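Local coordinates for gentamicin resistance protein (Enterococcus gallinarum, PDB 6CTZ) that probably inactivates gentamicin, kanamycin and related aminoglycosides by transferring phosphate from a guanine nucleotide to the antibiotic's 2''-hydroxyl, giving the bacterium resistance, at residues Y184-H190 against D217-P223; I189-P195 against Y225-L230; K54-L58 against A131-P137. The protein carries 2 engineered substitutions. The contacts are given in a common frame with arbitrary orientation. Residue numbers count along the deposited sequence, not the author numbering.

Interaction 1: Y184-H190 against D217-P223. With KAN (kanamycin a), chain E.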
loop_
_atom_site.group_PDB
_atom_site.type_symbol
_atom_site.label_atom_id
_atom_site.label_comp_id
_atom_site.label_asym_id
_atom_site.label_seq_id
_atom_site.Cartn_x
_atom_site.Cartn_y
_atom_site.Cartn_z
ATOM N N TYR A 184 19.810 5.209 2.134
ATOM C CA TYR A 184 19.059 4.512 3.168
ATOM C C TYR A 184 19.591 3.092 3.294
ATOM O O TYR A 184 20.279 2.586 2.404
ATOM C CB TYR A 184 17.550 4.510 2.867
ATOM C CG TYR A 184 17.173 3.847 1.551
ATOM C CD1 TYR A 184 16.919 2.483 1.490
ATOM C CD2 TYR A 184 17.077 4.586 0.375
ATOM C CE1 TYR A 184 16.576 1.870 0.297
ATOM C CE2 TYR A 184 16.733 3.981 -0.826
ATOM C CZ TYR A 184 16.484 2.624 -0.858
ATOM O OH TYR A 184 16.145 2.002 -2.046
ATOM N N THR A 185 19.267 2.456 4.417
ATOM C CA THR A 185 19.481 1.018 4.555
ATOM C C THR A 185 18.203 0.305 4.142
ATOM O O THR A 185 17.149 0.559 4.735
ATOM C CB THR A 185 19.843 0.650 5.987
ATOM O OG1 THR A 185 21.037 1.343 6.368
ATOM C CG2 THR A 185 20.090 -0.854 6.106
ATOM N N PRO A 186 18.232 -0.545 3.119
ATOM C CA PRO A 186 16.994 -1.175 2.652
ATOM C C PRO A 186 16.421 -2.147 3.679
ATOM O O PRO A 186 17.140 -2.774 4.464
ATOM C CB PRO A 186 17.434 -1.913 1.381
ATOM C CG PRO A 186 18.729 -1.285 0.976
ATOM C CD PRO A 186 19.381 -0.854 2.248
ATOM N N ARG A 187 15.093 -2.250 3.677
ATOM C CA ARG A 187 14.373 -3.149 4.565
ATOM C C ARG A 187 13.175 -3.694 3.810
ATOM O O ARG A 187 12.746 -3.120 2.807
ATOM C CB ARG A 187 13.786 -2.390 5.765
ATOM C CG ARG A 187 14.755 -1.549 6.550
ATOM C CD ARG A 187 15.659 -2.404 7.395
ATOM N NE ARG A 187 16.566 -1.559 8.161
ATOM C CZ ARG A 187 17.601 -2.011 8.858
ATOM N NH1 ARG A 187 17.850 -3.311 8.898
ATOM N NH2 ARG A 187 18.384 -1.161 9.515
ATOM N N LEU A 188 12.615 -4.795 4.310
ATOM C CA LEU A 188 11.285 -5.196 3.851
ATOM C C LEU A 188 10.274 -4.115 4.214
ATOM O O LEU A 188 10.203 -3.697 5.371
ATOM C CB LEU A 188 10.863 -6.502 4.513
ATOM C CG LEU A 188 9.442 -6.974 4.149
ATOM C CD1 LEU A 188 9.318 -7.285 2.663
ATOM C CD2 LEU A 188 9.049 -8.178 4.988
ATOM N N ILE A 189 9.507 -3.651 3.221
ATOM C CA ILE A 189 8.400 -2.726 3.450
ATOM C C ILE A 189 7.106 -3.348 2.940
ATOM O O ILE A 189 7.106 -4.194 2.037
ATOM C CB ILE A 189 8.619 -1.336 2.804
ATOM C CG1 ILE A 189 8.621 -1.397 1.273
ATOM C CG2 ILE A 189 9.915 -0.715 3.304
ATOM C CD1 ILE A 189 8.528 -0.027 0.623
ATOM N N HIS A 190 5.985 -2.905 3.524
ATOM C CA HIS A 190 4.675 -3.313 3.018
ATOM C C HIS A 190 4.435 -2.733 1.627
ATOM O O HIS A 190 3.956 -3.434 0.724
ATOM C CB HIS A 190 3.600 -2.866 4.006
ATOM C CG HIS A 190 2.196 -3.157 3.571
ATOM N ND1 HIS A 190 1.523 -2.382 2.655
ATOM C CD2 HIS A 190 1.327 -4.121 3.966
ATOM C CE1 HIS A 190 0.298 -2.858 2.494
ATOM N NE2 HIS A 190 0.154 -3.916 3.276
ATOM N N ASP A 217 2.563 -4.904 -2.909
ATOM C CA ASP A 217 3.652 -3.977 -3.171
ATOM C C ASP A 217 4.865 -4.228 -2.285
ATOM O O ASP A 217 5.771 -3.397 -2.249
ATOM C CB ASP A 217 3.167 -2.529 -3.050
ATOM C CG ASP A 217 2.289 -2.119 -4.208
ATOM O OD1 ASP A 217 2.741 -2.212 -5.374
ATOM O OD2 ASP A 217 1.146 -1.699 -3.962
ATOM N N ALA A 218 4.912 -5.353 -1.579
ATOM C CA ALA A 218 6.048 -5.621 -0.704
ATOM C C ALA A 218 7.352 -5.567 -1.491
ATOM O O ALA A 218 7.449 -6.067 -2.618
ATOM C CB ALA A 218 5.902 -6.980 -0.020
ATOM N N ALA A 219 8.357 -4.936 -0.894
ATOM C CA ALA A 219 9.610 -4.690 -1.593
ATOM C C ALA A 219 10.722 -4.578 -0.563
ATOM O O ALA A 219 10.470 -4.337 0.619
ATOM C CB ALA A 219 9.538 -3.411 -2.434
ATOM N N ILE A 220 11.955 -4.773 -1.015
ATOM C CA ILE A 220 13.125 -4.394 -0.230
ATOM C C ILE A 220 13.466 -2.979 -0.678
ATOM O O ILE A 220 13.909 -2.771 -1.815
ATOM C CB ILE A 220 14.306 -5.348 -0.455
ATOM C CG1 ILE A 220 13.896 -6.796 -0.146
ATOM C CG2 ILE A 220 15.498 -4.894 0.383
ATOM C CD1 ILE A 220 13.280 -6.980 1.213
ATOM N N SER A 221 13.195 -1.999 0.176
ATOM C CA SER A 221 13.295 -0.611 -0.257
ATOM C C SER A 221 13.498 0.284 0.962
ATOM O O SER A 221 13.894 -0.184 2.035
ATOM C CB SER A 221 12.045 -0.224 -1.069
ATOM O OG SER A 221 12.243 0.992 -1.766
ATOM N N ASP A 222 13.227 1.565 0.794
ATOM C CA ASP A 222 13.449 2.529 1.858
ATOM C C ASP A 222 12.334 2.400 2.888
ATOM O O ASP A 222 11.165 2.616 2.545
ATOM C CB ASP A 222 13.434 3.925 1.252
ATOM C CG ASP A 222 13.823 5.007 2.235
ATOM O OD1 ASP A 222 13.753 4.795 3.472
ATOM O OD2 ASP A 222 14.190 6.096 1.755
ATOM N N PRO A 223 12.640 2.063 4.148
ATOM C CA PRO A 223 11.566 1.936 5.148
ATOM C C PRO A 223 10.753 3.204 5.326
ATOM O O PRO A 223 9.580 3.135 5.716
ATOM C CB PRO A 223 12.316 1.535 6.426
ATOM C CG PRO A 223 13.730 2.045 6.206
ATOM C CD PRO A 223 13.973 1.838 4.740
HETATM C C1 KAN E . -4.796 8.295 -4.519
HETATM C C2 KAN E . -4.369 9.759 -4.622
HETATM C C3 KAN E . -5.116 10.577 -3.590
HETATM C C4 KAN E . -6.601 10.412 -3.866
HETATM C C5 KAN E . -7.011 8.943 -3.803
HETATM C C6 KAN E . -8.481 8.752 -4.165
HETATM C C7 KAN E . -3.126 4.047 -1.825
HETATM C C8 KAN E . -3.414 4.110 -3.323
HETATM C C9 KAN E . -3.454 5.568 -3.791
HETATM C C10 KAN E . -4.470 6.392 -2.998
HETATM C C11 KAN E . -4.206 6.264 -1.495
HETATM C C12 KAN E . -4.197 4.806 -1.052
HETATM C C13 KAN E . -2.622 2.880 -5.262
HETATM C C14 KAN E . -1.931 1.541 -5.471
HETATM C C15 KAN E . -0.422 1.737 -5.300
HETATM C C16 KAN E . 0.066 2.813 -6.263
HETATM C C17 KAN E . -0.739 4.083 -6.066
HETATM C C18 KAN E . -0.338 5.108 -7.114
HETATM N N1 KAN E . -8.775 7.331 -4.136
HETATM N N2 KAN E . -5.202 6.996 -0.719
HETATM N N3 KAN E . -3.066 2.651 -1.398
HETATM N N4 KAN E . 0.327 0.505 -5.520
HETATM O O5 KAN E . -6.209 8.107 -4.647
HETATM O O6 KAN E . -2.960 9.847 -4.391
HETATM O O7 KAN E . -4.756 11.960 -3.677
HETATM O O8 KAN E . -7.338 11.156 -2.894
HETATM O O9 KAN E . -4.326 7.788 -3.267
HETATM O O10 KAN E . -3.830 5.606 -5.177
HETATM O O11 KAN E . -2.353 3.377 -3.953
HETATM O O12 KAN E . -2.122 3.806 -6.222
HETATM O O13 KAN E . -2.477 0.608 -4.535
HETATM O O14 KAN E . 1.451 3.134 -6.045
HETATM O O15 KAN E . -1.099 6.304 -6.918
HETATM O O HOH W 1 16.419 -0.916 -1.942
HETATM O O HOH W 2 1.495 -3.892 -0.517
#

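Interaction 2: I189-P195 against Y225-L230. With KAN (kanamycin a), chain E.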
loop_
_atom_site.group_PDB
_atom_site.type_symbol
_atom_site.label_atom_id
_atom_site.label_comp_id
_atom_site.label_asym_id
_atom_site.label_seq_id
_atom_site.Cartn_x
_atom_site.Cartn_y
_atom_site.Cartn_z
ATOM N N ILE A 189 9.507 -3.651 3.221
ATOM C CA ILE A 189 8.400 -2.726 3.450
ATOM C C ILE A 189 7.106 -3.348 2.940
ATOM O O ILE A 189 7.106 -4.194 2.037
ATOM C CB ILE A 189 8.619 -1.336 2.804
ATOM C CG1 ILE A 189 8.621 -1.397 1.273
ATOM C CG2 ILE A 189 9.915 -0.715 3.304
ATOM C CD1 ILE A 189 8.528 -0.027 0.623
ATOM N N HIS A 190 5.985 -2.905 3.524
ATOM C CA HIS A 190 4.675 -3.313 3.018
ATOM C C HIS A 190 4.435 -2.733 1.627
ATOM O O HIS A 190 3.956 -3.434 0.724
ATOM C CB HIS A 190 3.600 -2.866 4.006
ATOM C CG HIS A 190 2.196 -3.157 3.571
ATOM N ND1 HIS A 190 1.523 -2.382 2.655
ATOM C CD2 HIS A 190 1.327 -4.121 3.966
ATOM C CE1 HIS A 190 0.298 -2.858 2.494
ATOM N NE2 HIS A 190 0.154 -3.916 3.276
ATOM N N GLY A 191 4.796 -1.461 1.428
ATOM C CA GLY A 191 4.767 -0.847 0.123
ATOM C C GLY A 191 3.469 -0.181 -0.275
ATOM O O GLY A 191 3.463 0.566 -1.259
ATOM N N ASP A 192 2.379 -0.421 0.441
ATOM C CA ASP A 192 1.102 0.206 0.116
ATOM C C ASP A 192 0.309 0.377 1.412
ATOM O O ASP A 192 -0.836 -0.064 1.541
ATOM C CB ASP A 192 0.361 -0.629 -0.930
ATOM C CG ASP A 192 -0.714 0.147 -1.664
ATOM O OD1 ASP A 192 -0.628 1.392 -1.768
ATOM O OD2 ASP A 192 -1.649 -0.508 -2.169
ATOM N N LEU A 193 0.937 1.007 2.410
ATOM C CA LEU A 193 0.451 0.934 3.789
ATOM C C LEU A 193 -0.523 2.082 4.072
ATOM O O LEU A 193 -0.238 3.032 4.796
ATOM C CB LEU A 193 1.625 0.904 4.759
ATOM C CG LEU A 193 1.296 0.528 6.202
ATOM C CD1 LEU A 193 0.775 -0.904 6.290
ATOM C CD2 LEU A 193 2.528 0.666 7.073
ATOM N N SER A 194 -1.700 1.959 3.481
ATOM C CA SER A 194 -2.763 2.941 3.572
ATOM C C SER A 194 -3.914 2.388 4.396
ATOM O O SER A 194 -4.071 1.167 4.520
ATOM C CB SER A 194 -3.262 3.314 2.167
ATOM O OG SER A 194 -3.424 2.169 1.344
ATOM N N PRO A 195 -4.758 3.264 4.960
ATOM C CA PRO A 195 -5.762 2.807 5.936
ATOM C C PRO A 195 -6.914 2.021 5.327
ATOM O O PRO A 195 -7.681 1.407 6.088
ATOM C CB PRO A 195 -6.222 4.108 6.617
ATOM C CG PRO A 195 -5.879 5.189 5.633
ATOM C CD PRO A 195 -4.592 4.731 5.005
ATOM N N TYR A 225 9.441 4.859 3.097
ATOM C CA TYR A 225 8.321 4.862 2.161
ATOM C C TYR A 225 7.026 4.394 2.822
ATOM O O TYR A 225 5.937 4.804 2.403
ATOM C CB TYR A 225 8.615 4.025 0.907
ATOM C CG TYR A 225 7.555 4.275 -0.126
ATOM C CD1 TYR A 225 7.611 5.408 -0.930
ATOM C CD2 TYR A 225 6.455 3.421 -0.259
ATOM C CE1 TYR A 225 6.622 5.681 -1.856
ATOM C CE2 TYR A 225 5.454 3.688 -1.186
ATOM C CZ TYR A 225 5.551 4.818 -1.985
ATOM O OH TYR A 225 4.566 5.105 -2.901
ATOM N N ASP A 226 7.114 3.559 3.862
ATOM C CA ASP A 226 5.883 3.086 4.493
ATOM C C ASP A 226 5.179 4.166 5.296
ATOM O O ASP A 226 4.118 3.894 5.864
ATOM C CB ASP A 226 6.126 1.828 5.333
ATOM C CG ASP A 226 5.917 0.533 4.547
ATOM O OD1 ASP A 226 5.427 0.564 3.390
ATOM O OD2 ASP A 226 6.227 -0.533 5.120
ATOM N N TYR A 227 5.719 5.385 5.349
ATOM C CA TYR A 227 4.976 6.498 5.915
ATOM C C TYR A 227 4.119 7.246 4.896
ATOM O O TYR A 227 3.333 8.103 5.308
ATOM C CB TYR A 227 5.934 7.506 6.555
ATOM C CG TYR A 227 6.644 7.025 7.799
ATOM C CD1 TYR A 227 5.946 6.804 8.984
ATOM C CD2 TYR A 227 8.026 6.850 7.808
ATOM C CE1 TYR A 227 6.588 6.395 10.127
ATOM C CE2 TYR A 227 8.687 6.442 8.962
ATOM C CZ TYR A 227 7.959 6.212 10.113
ATOM O OH TYR A 227 8.576 5.824 11.276
ATOM N N VAL A 228 4.241 6.957 3.591
ATOM C CA VAL A 228 3.669 7.848 2.573
ATOM C C VAL A 228 2.159 8.000 2.722
ATOM O O VAL A 228 1.638 9.121 2.659
ATOM C CB VAL A 228 4.094 7.452 1.145
ATOM C CG1 VAL A 228 3.552 6.097 0.733
ATOM C CG2 VAL A 228 3.644 8.522 0.145
ATOM N N TYR A 229 1.433 6.887 2.905
ATOM C CA TYR A 229 -0.020 6.971 3.022
ATOM C C TYR A 229 -0.489 7.256 4.436
ATOM O O TYR A 229 -1.608 7.749 4.616
ATOM C CB TYR A 229 -0.715 5.742 2.415
ATOM C CG TYR A 229 -0.319 5.567 0.968
ATOM C CD1 TYR A 229 -0.644 6.527 0.016
ATOM C CD2 TYR A 229 0.409 4.454 0.556
ATOM C CE1 TYR A 229 -0.244 6.396 -1.300
ATOM C CE2 TYR A 229 0.809 4.314 -0.763
ATOM C CZ TYR A 229 0.483 5.291 -1.684
ATOM O OH TYR A 229 0.878 5.157 -2.991
ATOM N N LEU A 230 0.348 7.004 5.443
ATOM C CA LEU A 230 0.058 7.570 6.753
ATOM C C LEU A 230 -0.015 9.092 6.657
ATOM O O LEU A 230 -0.940 9.721 7.186
ATOM C CB LEU A 230 1.109 7.124 7.777
ATOM C CG LEU A 230 1.150 5.619 8.062
ATOM C CD1 LEU A 230 2.104 5.317 9.212
ATOM C CD2 LEU A 230 -0.233 5.033 8.315
HETATM C C1 KAN E . -4.796 8.295 -4.519
HETATM C C2 KAN E . -4.369 9.759 -4.622
HETATM C C3 KAN E . -5.116 10.577 -3.590
HETATM C C4 KAN E . -6.601 10.412 -3.866
HETATM C C5 KAN E . -7.011 8.943 -3.803
HETATM C C6 KAN E . -8.481 8.752 -4.165
HETATM C C7 KAN E . -3.126 4.047 -1.825
HETATM C C8 KAN E . -3.414 4.110 -3.323
HETATM C C9 KAN E . -3.454 5.568 -3.791
HETATM C C10 KAN E . -4.470 6.392 -2.998
HETATM C C11 KAN E . -4.206 6.264 -1.495
HETATM C C12 KAN E . -4.197 4.806 -1.052
HETATM C C13 KAN E . -2.622 2.880 -5.262
HETATM C C14 KAN E . -1.931 1.541 -5.471
HETATM C C15 KAN E . -0.422 1.737 -5.300
HETATM C C16 KAN E . 0.066 2.813 -6.263
HETATM C C17 KAN E . -0.739 4.083 -6.066
HETATM C C18 KAN E . -0.338 5.108 -7.114
HETATM N N1 KAN E . -8.775 7.331 -4.136
HETATM N N2 KAN E . -5.202 6.996 -0.719
HETATM N N3 KAN E . -3.066 2.651 -1.398
HETATM N N4 KAN E . 0.327 0.505 -5.520
HETATM O O5 KAN E . -6.209 8.107 -4.647
HETATM O O6 KAN E . -2.960 9.847 -4.391
HETATM O O7 KAN E . -4.756 11.960 -3.677
HETATM O O8 KAN E . -7.338 11.156 -2.894
HETATM O O9 KAN E . -4.326 7.788 -3.267
HETATM O O10 KAN E . -3.830 5.606 -5.177
HETATM O O11 KAN E . -2.353 3.377 -3.953
HETATM O O12 KAN E . -2.122 3.806 -6.222
HETATM O O13 KAN E . -2.477 0.608 -4.535
HETATM O O14 KAN E . 1.451 3.134 -6.045
HETATM O O15 KAN E . -1.099 6.304 -6.918
HETATM O O HOH W 3 1.993 1.983 -3.008
HETATM O O HOH W 4 3.589 2.137 1.944
HETATM O O HOH W 5 1.974 4.532 4.381
#

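Interaction 3: K54-L58 against A131-P137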
loop_
_atom_site.group_PDB
_atom_site.type_symbol
_atom_site.label_atom_id
_atom_site.label_comp_id
_atom_site.label_asym_id
_atom_site.label_seq_id
_atom_site.Cartn_x
_atom_site.Cartn_y
_atom_site.Cartn_z
ATOM N N LYS A 54 4.397 -13.542 -5.330
ATOM C CA LYS A 54 5.233 -13.062 -4.235
ATOM C C LYS A 54 4.526 -13.226 -2.893
ATOM O O LYS A 54 5.098 -13.771 -1.945
ATOM C CB LYS A 54 5.607 -11.597 -4.484
ATOM C CG LYS A 54 6.249 -10.883 -3.296
ATOM C CD LYS A 54 6.556 -9.434 -3.619
ATOM C CE LYS A 54 5.305 -8.592 -3.826
ATOM N NZ LYS A 54 5.656 -7.258 -4.411
ATOM N N GLU A 55 3.261 -12.788 -2.799
ATOM C CA GLU A 55 2.534 -12.918 -1.536
ATOM C C GLU A 55 2.385 -14.376 -1.110
ATOM O O GLU A 55 2.462 -14.686 0.083
ATOM C CB GLU A 55 1.163 -12.236 -1.617
ATOM C CG GLU A 55 1.228 -10.715 -1.720
ATOM C CD GLU A 55 -0.140 -10.096 -1.565
ATOM O OE1 GLU A 55 -0.834 -9.946 -2.587
ATOM O OE2 GLU A 55 -0.541 -9.788 -0.419
ATOM N N ILE A 56 2.163 -15.281 -2.070
ATOM C CA ILE A 56 2.024 -16.698 -1.741
ATOM C C ILE A 56 3.255 -17.206 -0.995
ATOM O O ILE A 56 3.148 -18.013 -0.059
ATOM C CB ILE A 56 1.734 -17.516 -3.016
ATOM C CG1 ILE A 56 0.293 -17.275 -3.483
ATOM C CG2 ILE A 56 2.016 -19.012 -2.788
ATOM C CD1 ILE A 56 0.010 -17.775 -4.885
ATOM N N GLN A 57 4.445 -16.746 -1.397
ATOM C CA GLN A 57 5.678 -17.189 -0.753
ATOM C C GLN A 57 5.973 -16.393 0.510
ATOM O O GLN A 57 6.481 -16.948 1.492
ATOM C CB GLN A 57 6.852 -17.047 -1.714
ATOM C CG GLN A 57 6.749 -17.862 -2.994
ATOM C CD GLN A 57 7.788 -17.403 -3.995
ATOM O OE1 GLN A 57 7.483 -16.641 -4.920
ATOM N NE2 GLN A 57 9.027 -17.829 -3.798
ATOM N N LEU A 58 5.693 -15.084 0.491
ATOM C CA LEU A 58 6.118 -14.218 1.585
ATOM C C LEU A 58 5.222 -14.356 2.809
ATOM O O LEU A 58 5.715 -14.420 3.943
ATOM C CB LEU A 58 6.128 -12.759 1.124
ATOM C CG LEU A 58 6.430 -11.737 2.224
ATOM C CD1 LEU A 58 7.860 -11.884 2.747
ATOM C CD2 LEU A 58 6.194 -10.317 1.743
ATOM N N ALA A 131 13.178 -12.561 2.541
ATOM C CA ALA A 131 12.190 -11.930 1.677
ATOM C C ALA A 131 12.587 -12.023 0.206
ATOM O O ALA A 131 11.751 -12.362 -0.641
ATOM C CB ALA A 131 11.983 -10.478 2.100
ATOM N N ILE A 132 13.860 -11.748 -0.122
ATOM C CA ILE A 132 14.283 -11.831 -1.519
ATOM C C ILE A 132 14.084 -13.246 -2.056
ATOM O O ILE A 132 13.645 -13.440 -3.199
ATOM C CB ILE A 132 15.737 -11.354 -1.692
ATOM C CG1 ILE A 132 15.875 -9.882 -1.291
ATOM C CG2 ILE A 132 16.195 -11.548 -3.137
ATOM C CD1 ILE A 132 17.335 -9.435 -1.180
ATOM N N SER A 133 14.402 -14.256 -1.236
ATOM C CA SER A 133 14.224 -15.646 -1.647
ATOM C C SER A 133 12.761 -15.977 -1.917
ATOM O O SER A 133 12.477 -16.922 -2.663
ATOM C CB SER A 133 14.796 -16.568 -0.566
ATOM O OG SER A 133 13.873 -16.760 0.499
ATOM N N ALA A 134 11.833 -15.228 -1.321
ATOM C CA ALA A 134 10.400 -15.395 -1.521
ATOM C C ALA A 134 9.860 -14.559 -2.675
ATOM O O ALA A 134 8.642 -14.418 -2.803
ATOM C CB ALA A 134 9.644 -15.065 -0.231
ATOM N N GLY A 135 10.732 -13.992 -3.503
ATOM C CA GLY A 135 10.299 -13.220 -4.649
ATOM C C GLY A 135 10.055 -11.747 -4.394
ATOM O O GLY A 135 9.501 -11.071 -5.273
ATOM N N VAL A 136 10.435 -11.228 -3.230
ATOM C CA VAL A 136 10.286 -9.798 -2.955
ATOM C C VAL A 136 11.361 -9.055 -3.744
ATOM O O VAL A 136 12.550 -9.365 -3.598
ATOM C CB VAL A 136 10.379 -9.515 -1.448
ATOM C CG1 VAL A 136 10.256 -8.032 -1.165
ATOM C CG2 VAL A 136 9.291 -10.285 -0.704
ATOM N N PRO A 137 11.003 -8.107 -4.604
ATOM C CA PRO A 137 12.019 -7.411 -5.399
ATOM C C PRO A 137 12.779 -6.400 -4.560
ATOM O O PRO A 137 12.276 -5.867 -3.571
ATOM C CB PRO A 137 11.187 -6.691 -6.464
ATOM C CG PRO A 137 9.898 -6.402 -5.762
ATOM C CD PRO A 137 9.647 -7.604 -4.879
#

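Interaction 1: Y184-H190 against D217-P223
Start at Y184, whose phenol lies over D222: CB of D222 sits 3.6 Å from the centre of the Y184 ring and almost on its normal, a CH-pi contact. The Y184 hydroxyl is hydrogen-bonded to the backbone N of L141 and to a water 2.9 Å from Y184 OH that donates to I220 O (3.1 Å). T185 points its CA-to-CB bond away, though T185 O touches CD of P223 at 3.4 Å, and P186 packs CB against I220 CG2 (3.7 Å). At R187 a short antiparallel ladder opens: R187 N to S221 O and S221 N to R187 O, both 2.9 Å. This pairing joins the strand entering the loop that holds D192 to the chain just past metal-binding D214 and its neighbour F215, consistent with the kinase-like fold. L188 faces I220 in a non-hydrogen-bonded pair. I189 then restores the bonding, with I189 N to A219 O at 2.9 Å and A219 N to I189 O at a longer 3.3 Å, while I189 CG2 lies 3.6 Å from P223 CA. At H190 a water bridges H190 O and D217 N, 2.8 Å from each; beyond it, D217 OD2 accepts a hydrogen bond from kanamycin N4 at 2.8 Å.

Interaction 2: I189-P195 against Y225-L230
Direct hydrogen bonding between these segments rests on one carboxylate. D226 splits its two oxygens between successive amides of the turn, with H190 N to D226 OD2 and G191 N to D226 OD1, both 2.9 Å, and so clamps the chain where it leaves its strand. G191 has positive phi, a conformation in which a CB would collide with the preceding carbonyl. Waters extend the link: one accepts from L193 N (2.9 Å) and donates to D226 OD1 (2.8 Å), and another donates to L193 O and D226 O, 2.7 Å from each, while accepting from L230 N (3.1 Å). The H190-G191-D192 bend held here probably corresponds to the catalytic loop of kinase-fold phosphotransferases, which would make D192 the likely catalytic aspartate. Kanamycin contacts fit this: its 2''-hydroxyl, O13, donates to D192 OD2 (2.7 Å), and its N3 donates to D192 OD1 and to S194 OG, 2.8 Å from each; S194 OG is also hydrogen-bonded to D196 OD1. Packing adds to this. I189 CD1 meets Y225 CB at 4.1 Å, L193 CD2 rests 3.8 Å from D226 O, and S194 CB abuts Y229 CB at 3.5 Å. The Y229 ring has kanamycin C7 over one face, and its hydroxyl is hydrogen-bonded to D265.

Interaction 3: K54-L58 against A131-P137
One small methyl and three longer side chains, those of K54, Q57 and L58, shape this contact. A134, just past the end of helix 128-133, is the main bump: its CB lies 3.7 Å from Q57 CB and 4.0 Å from L58 N, so the methyl settles on the turn of helix 46-62 between those two residues. In return L58 reaches toward A131, A134 and V136, with L58 CD1 4.4 Å from A131 CB, L58 CB 4.4 Å from A134 CB and L58 CD2 3.9 Å from V136 CG2. The methylenes of K54 cover V136 and P137, K54 CD coming within 3.8 Å of both V136 CA and P137 CD. At G135 the backbones draw close, the CA atoms of K54 and G135 being 5.1 Å apart. A CB there would point toward the opposing helix, and the positive phi by itself calls for glycine. G135 is the C-prime residue of a Schellman motif, with V136 N to A131 O at 3.1 Å and G135 N to I132 O at 3.0 Å, which ends the helix and swings V136 and P137 alongside K54. Helix 46-62 probably corresponds to the αC helix of kinases, consistent with the salt bridge from E55 to R41 of strand 38-43. From the same helix I56 packs on strand 73-78, and K54 NZ is hydrogen-bonded to the carbonyl oxygens of G216 and A218.

Interaction 2 is the most buried and lies nearest the middle of the chain; interactions 1 and 3 are partly buried, with 3 the farthest out. Interactions 1 and 2 share I189 and H190: one continuous chain passes from a backbone ladder into a turn held by a carboxylate and waters, and both contacts touch kanamycin, through D217 in one and D192, S194 and Y229 in the other. Interaction 3 is mostly apolar packing of a helix on a helix end. It meets interaction 1 directly, K54 NZ bonding to A218 O and I220 N to P137 O, whereas it does not touch interaction 2, the nearest atoms being about 6 Å apart.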